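Long-range contacts in TodX (Pseudomonas putida, PDB 3BS0), which probably carries toluene and related aromatic hydrocarbons across the outer membrane through a beta-barrel of the FadL family: residues A[40-45]-A[87-92]; A[290-295]-A[341-346]. All blocks are in the same frame, centred on the assembly; numbering follows the deposited sequence.

Contact 1 of 2, residues A[40-45]-A[87-92]; sequences APDGNQ and VAQLDD
The carbonyl oxygen Q45 O is held by two donors, the backbone N-H of V87 and the side-chain amide of N27. V87 N lies 2.9 Å from Q45 O, and the return bond runs from Q45 N to V87 O over 2.7 Å, so that Q45 and V87 form an antiparallel hydrogen-bonded pair. Their side chains lie on one face of the sheet, where OE1 of Q45 rests 3.6 Å from CG1 of V87. The bend at chi2 (79°) of the glutamine puts CD on the side of V87, and from there OE1 reaches CG1. This pairing belongs to the FadL-type barrel: strand 44-60 pairs with 80-90 on one edge and with 417-433 on the other, where the backbone of N44 bonds to F433; the first barrel strand thus meets the last. Y24 and N27, from the chain preceding that strand, cover the face of Q45 and V87, consistent with the N-terminal plug inside these barrels. Two residues on, Q89 extends from its strand, CG anti to the backbone N (chi1 170°), and carries its amide to the turn before strand 44-60. There OE1 accepts from G43 N at 3.1 Å in a nearly straight bond (170°), the donor standing above the carbonyl plane. Glycine suits position 43 because a CB would be jammed against the carbonyl oxygen of D42. ND2 of N44 comes alongside the A88 backbone, 3.3 Å from A88 CA. R94 adds weak bonds to A40 O and P41 O.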
loop_
_atom_site.group_PDB
_atom_site.type_symbol
_atom_site.label_atom_id
_atom_site.label_comp_id
_atom_site.label_asym_id
_atom_site.label_seq_id
_atom_site.Cartn_x
_atom_site.Cartn_y
_atom_site.Cartn_z
ATOM N N ALA A 40 -15.524 12.821 17.250
ATOM C CA ALA A 40 -14.553 12.513 18.288
ATOM C C ALA A 40 -14.982 13.028 19.660
ATOM O O ALA A 40 -15.649 14.063 19.773
ATOM C CB ALA A 40 -13.196 13.094 17.923
ATOM N N PRO A 41 -14.599 12.302 20.724
ATOM C CA PRO A 41 -14.960 12.730 22.072
ATOM C C PRO A 41 -14.319 14.078 22.375
ATOM O O PRO A 41 -13.233 14.389 21.876
ATOM C CB PRO A 41 -14.428 11.601 22.950
ATOM C CG PRO A 41 -13.286 11.057 22.160
ATOM C CD PRO A 41 -13.813 11.059 20.758
ATOM N N ASP A 42 -15.025 14.880 23.166
ATOM C CA ASP A 42 -14.576 16.201 23.568
ATOM C C ASP A 42 -13.109 16.181 23.924
ATOM O O ASP A 42 -12.647 15.263 24.585
ATOM C CB ASP A 42 -15.375 16.654 24.776
ATOM C CG ASP A 42 -16.229 17.847 24.485
ATOM O OD1 ASP A 42 -15.787 18.980 24.791
ATOM O OD2 ASP A 42 -17.337 17.652 23.938
ATOM N N GLY A 43 -12.376 17.197 23.488
ATOM C CA GLY A 43 -10.965 17.241 23.798
ATOM C C GLY A 43 -10.017 17.105 22.624
ATOM O O GLY A 43 -10.381 17.313 21.471
ATOM N N ASN A 44 -8.776 16.758 22.939
ATOM C CA ASN A 44 -7.741 16.594 21.936
ATOM C C ASN A 44 -7.331 15.136 21.948
ATOM O O ASN A 44 -7.304 14.509 23.005
ATOM C CB ASN A 44 -6.564 17.507 22.274
ATOM C CG ASN A 44 -6.984 18.962 22.401
ATOM O OD1 ASN A 44 -6.426 19.709 23.205
ATOM N ND2 ASN A 44 -7.969 19.373 21.602
ATOM N N GLN A 45 -7.017 14.588 20.778
ATOM C CA GLN A 45 -6.669 13.179 20.708
ATOM C C GLN A 45 -5.272 12.886 20.225
ATOM O O GLN A 45 -4.925 13.188 19.099
ATOM C CB GLN A 45 -7.658 12.433 19.805
ATOM C CG GLN A 45 -9.114 12.329 20.302
ATOM C CD GLN A 45 -9.931 13.594 20.089
ATOM O OE1 GLN A 45 -9.812 14.263 19.066
ATOM N NE2 GLN A 45 -10.783 13.918 21.058
ATOM N N VAL A 87 -5.064 15.344 17.091
ATOM C CA VAL A 87 -6.239 16.069 16.648
ATOM C C VAL A 87 -6.685 17.006 17.761
ATOM O O VAL A 87 -6.839 16.598 18.912
ATOM C CB VAL A 87 -7.370 15.105 16.292
ATOM C CG1 VAL A 87 -8.673 15.883 16.110
ATOM C CG2 VAL A 87 -7.014 14.351 15.015
ATOM N N ALA A 88 -6.900 18.268 17.409
ATOM C CA ALA A 88 -7.301 19.287 18.385
ATOM C C ALA A 88 -8.689 19.856 18.130
ATOM O O ALA A 88 -9.083 20.079 16.982
ATOM C CB ALA A 88 -6.272 20.419 18.393
ATOM N N GLN A 89 -9.427 20.100 19.209
ATOM C CA GLN A 89 -10.778 20.658 19.102
ATOM C C GLN A 89 -10.853 22.134 19.467
ATOM O O GLN A 89 -10.598 22.510 20.599
ATOM C CB GLN A 89 -11.752 19.893 19.996
ATOM C CG GLN A 89 -13.117 20.558 20.116
ATOM C CD GLN A 89 -14.102 19.752 20.951
ATOM O OE1 GLN A 89 -13.870 19.487 22.133
ATOM N NE2 GLN A 89 -15.207 19.350 20.337
ATOM N N LEU A 90 -11.190 22.971 18.493
ATOM C CA LEU A 90 -11.351 24.401 18.723
ATOM C C LEU A 90 -12.823 24.671 18.453
ATOM O O LEU A 90 -13.213 24.895 17.313
ATOM C CB LEU A 90 -10.510 25.226 17.747
ATOM C CG LEU A 90 -8.992 25.405 17.879
ATOM C CD1 LEU A 90 -8.529 26.407 16.800
ATOM C CD2 LEU A 90 -8.623 25.921 19.269
ATOM N N ASP A 91 -13.640 24.631 19.500
ATOM C CA ASP A 91 -15.075 24.849 19.357
ATOM C C ASP A 91 -15.714 23.788 18.472
ATOM O O ASP A 91 -15.763 22.616 18.825
ATOM C CB ASP A 91 -15.365 26.225 18.751
ATOM C CG ASP A 91 -15.014 27.361 19.683
ATOM O OD1 ASP A 91 -15.315 27.253 20.894
ATOM O OD2 ASP A 91 -14.451 28.368 19.200
ATOM N N ASP A 92 -16.212 24.227 17.320
ATOM C CA ASP A 92 -16.864 23.361 16.343
ATOM C C ASP A 92 -15.836 22.697 15.436
ATOM O O ASP A 92 -16.141 21.734 14.732
ATOM C CB ASP A 92 -17.815 24.192 15.476
ATOM C CG ASP A 92 -19.142 24.458 16.146
ATOM O OD1 ASP A 92 -19.838 25.411 15.718
ATOM O OD2 ASP A 92 -19.489 23.699 17.083
#

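Contact 2 of 2, residues A[290-295]-A[341-346]; sequences NERWVV and AYKYNN
W293 and Y342 sit opposite each other on neighbouring strands, their side chains crossing at about a right angle. Their planes stand 76° apart, with 5.7 Å between the centres of the indole five-membered ring and the phenol, an oblique meeting. The nearest atoms are CD1 of W293 and CD1 of Y342, at 3.8 Å, while CB of W293 lies at the edge of the tyrosine ring, in its plane. The two side chains rise from the same face of a non-hydrogen-bonded pair, and in both CG is anti to the backbone N (chi1 -168° in W293). The far side of the strands carries V294 and A341, a hydrogen-bonded pair joined by V294 N to A341 O at 2.9 Å and A341 N to V294 O at 3.0 Å; the methyl of A341 touches M16, and so small a side chain suits a place beside the N-terminal chain. Where the strands end, R292 and K343 also cross at about a right angle, the arginine passing its CD 3.4 Å from K343 O. Its NH1 forms a salt bridge with E291 OE1, the hydrogen bond within it weak. An alanine in place of W293 would probably leave the ring of Y342 with less to lean on and deprive F289 and V295 CG2 of the indole they pack against. With A341 against M16 on the other face, W293 and Y342 probably look outward, consistent with the aromatic girdle of an outer-membrane beta-barrel.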
loop_
_atom_site.group_PDB
_atom_site.type_symbol
_atom_site.label_atom_id
_atom_site.label_comp_id
_atom_site.label_asym_id
_atom_site.label_seq_id
_atom_site.Cartn_x
_atom_site.Cartn_y
_atom_site.Cartn_z
ATOM N N ASN A 290 -29.194 -1.901 18.579
ATOM C CA ASN A 290 -29.499 -1.891 20.004
ATOM C C ASN A 290 -29.016 -0.597 20.652
ATOM O O ASN A 290 -29.804 0.315 20.908
ATOM C CB ASN A 290 -28.826 -3.086 20.683
ATOM C CG ASN A 290 -29.201 -3.210 22.140
ATOM O OD1 ASN A 290 -30.346 -3.522 22.475
ATOM N ND2 ASN A 290 -28.242 -2.955 23.020
ATOM N N GLU A 291 -27.713 -0.542 20.921
ATOM C CA GLU A 291 -27.061 0.614 21.537
ATOM C C GLU A 291 -25.634 0.248 21.949
ATOM O O GLU A 291 -24.864 1.096 22.399
ATOM C CB GLU A 291 -27.859 1.119 22.751
ATOM C CG GLU A 291 -28.213 0.061 23.787
ATOM C CD GLU A 291 -29.268 0.547 24.767
ATOM O OE1 GLU A 291 -29.609 -0.205 25.706
ATOM O OE2 GLU A 291 -29.757 1.685 24.598
ATOM N N ARG A 292 -25.298 -1.029 21.793
ATOM C CA ARG A 292 -23.965 -1.530 22.100
ATOM C C ARG A 292 -23.433 -2.223 20.853
ATOM O O ARG A 292 -22.282 -2.652 20.807
ATOM C CB ARG A 292 -24.009 -2.507 23.277
ATOM C CG ARG A 292 -24.218 -1.798 24.598
ATOM C CD ARG A 292 -24.192 -2.720 25.793
ATOM N NE ARG A 292 -24.350 -1.953 27.030
ATOM C CZ ARG A 292 -25.419 -1.218 27.327
ATOM N NH1 ARG A 292 -26.441 -1.147 26.478
ATOM N NH2 ARG A 292 -25.465 -0.543 28.471
ATOM N N TRP A 293 -24.287 -2.294 19.837
ATOM C CA TRP A 293 -23.951 -2.927 18.576
ATOM C C TRP A 293 -24.163 -1.950 17.420
ATOM O O TRP A 293 -25.231 -1.344 17.300
ATOM C CB TRP A 293 -24.827 -4.163 18.388
ATOM C CG TRP A 293 -24.381 -5.042 17.281
ATOM C CD1 TRP A 293 -23.108 -5.451 17.030
ATOM C CD2 TRP A 293 -25.206 -5.660 16.288
ATOM N NE1 TRP A 293 -23.082 -6.288 15.942
ATOM C CE2 TRP A 293 -24.358 -6.436 15.467
ATOM C CE3 TRP A 293 -26.579 -5.638 16.014
ATOM C CZ2 TRP A 293 -24.836 -7.184 14.384
ATOM C CZ3 TRP A 293 -27.054 -6.384 14.934
ATOM C CH2 TRP A 293 -26.181 -7.148 14.134
ATOM N N VAL A 294 -23.144 -1.791 16.578
ATOM C CA VAL A 294 -23.231 -0.887 15.431
ATOM C C VAL A 294 -22.753 -1.622 14.192
ATOM O O VAL A 294 -21.838 -2.447 14.268
ATOM C CB VAL A 294 -22.335 0.376 15.605
ATOM C CG1 VAL A 294 -22.620 1.368 14.488
ATOM C CG2 VAL A 294 -22.559 1.011 16.972
ATOM N N VAL A 295 -23.361 -1.319 13.050
ATOM C CA VAL A 295 -22.977 -1.958 11.794
ATOM C C VAL A 295 -22.720 -0.925 10.697
ATOM O O VAL A 295 -23.452 0.049 10.563
ATOM C CB VAL A 295 -24.060 -2.958 11.331
ATOM C CG1 VAL A 295 -23.668 -3.594 9.995
ATOM C CG2 VAL A 295 -24.236 -4.032 12.384
ATOM N N ALA A 341 -19.302 -3.682 15.229
ATOM C CA ALA A 341 -18.724 -3.259 16.500
ATOM C C ALA A 341 -19.734 -3.630 17.589
ATOM O O ALA A 341 -20.935 -3.431 17.419
ATOM C CB ALA A 341 -18.487 -1.762 16.490
ATOM N N TYR A 342 -19.246 -4.152 18.709
ATOM C CA TYR A 342 -20.122 -4.581 19.796
ATOM C C TYR A 342 -19.606 -4.221 21.191
ATOM O O TYR A 342 -18.517 -4.641 21.575
ATOM C CB TYR A 342 -20.309 -6.106 19.703
ATOM C CG TYR A 342 -21.267 -6.718 20.702
ATOM C CD1 TYR A 342 -22.633 -6.435 20.655
ATOM C CD2 TYR A 342 -20.813 -7.603 21.675
ATOM C CE1 TYR A 342 -23.526 -7.020 21.551
ATOM C CE2 TYR A 342 -21.696 -8.196 22.582
ATOM C CZ TYR A 342 -23.054 -7.901 22.513
ATOM O OH TYR A 342 -23.940 -8.491 23.398
ATOM N N LYS A 343 -20.384 -3.451 21.949
ATOM C CA LYS A 343 -19.989 -3.098 23.312
ATOM C C LYS A 343 -20.327 -4.280 24.217
ATOM O O LYS A 343 -21.455 -4.413 24.696
ATOM C CB LYS A 343 -20.725 -1.847 23.796
ATOM C CG LYS A 343 -20.274 -0.556 23.132
ATOM C CD LYS A 343 -20.821 0.667 23.866
ATOM C CE LYS A 343 -20.442 1.950 23.150
ATOM N NZ LYS A 343 -20.928 1.920 21.740
ATOM N N TYR A 344 -19.324 -5.128 24.434
ATOM C CA TYR A 344 -19.430 -6.344 25.239
ATOM C C TYR A 344 -19.281 -6.100 26.741
ATOM O O TYR A 344 -19.876 -6.799 27.556
ATOM C CB TYR A 344 -18.364 -7.322 24.768
ATOM C CG TYR A 344 -18.393 -8.677 25.422
ATOM C CD1 TYR A 344 -19.368 -9.623 25.088
ATOM C CD2 TYR A 344 -17.405 -9.040 26.332
ATOM C CE1 TYR A 344 -19.344 -10.903 25.644
ATOM C CE2 TYR A 344 -17.375 -10.311 26.894
ATOM C CZ TYR A 344 -18.341 -11.235 26.544
ATOM O OH TYR A 344 -18.274 -12.494 27.081
ATOM N N ASN A 345 -18.460 -5.123 27.098
ATOM C CA ASN A 345 -18.235 -4.756 28.487
ATOM C C ASN A 345 -18.389 -3.254 28.509
ATOM O O ASN A 345 -18.772 -2.650 27.509
ATOM C CB ASN A 345 -16.810 -5.108 28.936
ATOM C CG ASN A 345 -16.574 -6.605 29.049
ATOM O OD1 ASN A 345 -15.527 -7.045 29.534
ATOM N ND2 ASN A 345 -17.540 -7.393 28.599
ATOM N N ASN A 346 -18.085 -2.644 29.644
ATOM C CA ASN A 346 -18.183 -1.201 29.743
ATOM C C ASN A 346 -16.928 -0.589 29.118
ATOM O O ASN A 346 -16.888 0.599 28.779
ATOM C CB ASN A 346 -18.306 -0.778 31.209
ATOM C CG ASN A 346 -18.516 0.716 31.365
ATOM O OD1 ASN A 346 -17.559 1.490 31.469
ATOM N ND2 ASN A 346 -19.778 1.135 31.358
#

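Contact 1 and contact 2 join different pairs of neighbouring strands of the same barrel, on the same side of the chain's centre. Their centres are 23 Å apart and their nearest atoms about 11 Å, so they do not touch. Along the chain contact 1 is complete before contact 2 begins. Residues from the N-terminal part of the chain reach both, M16 being the one at contact 2. Contact 1 is partly buried beside the seam of first and last strands, whereas contact 2 is a surface contact. Strand ends and turns at both suggest a shared, probably periplasmic, end.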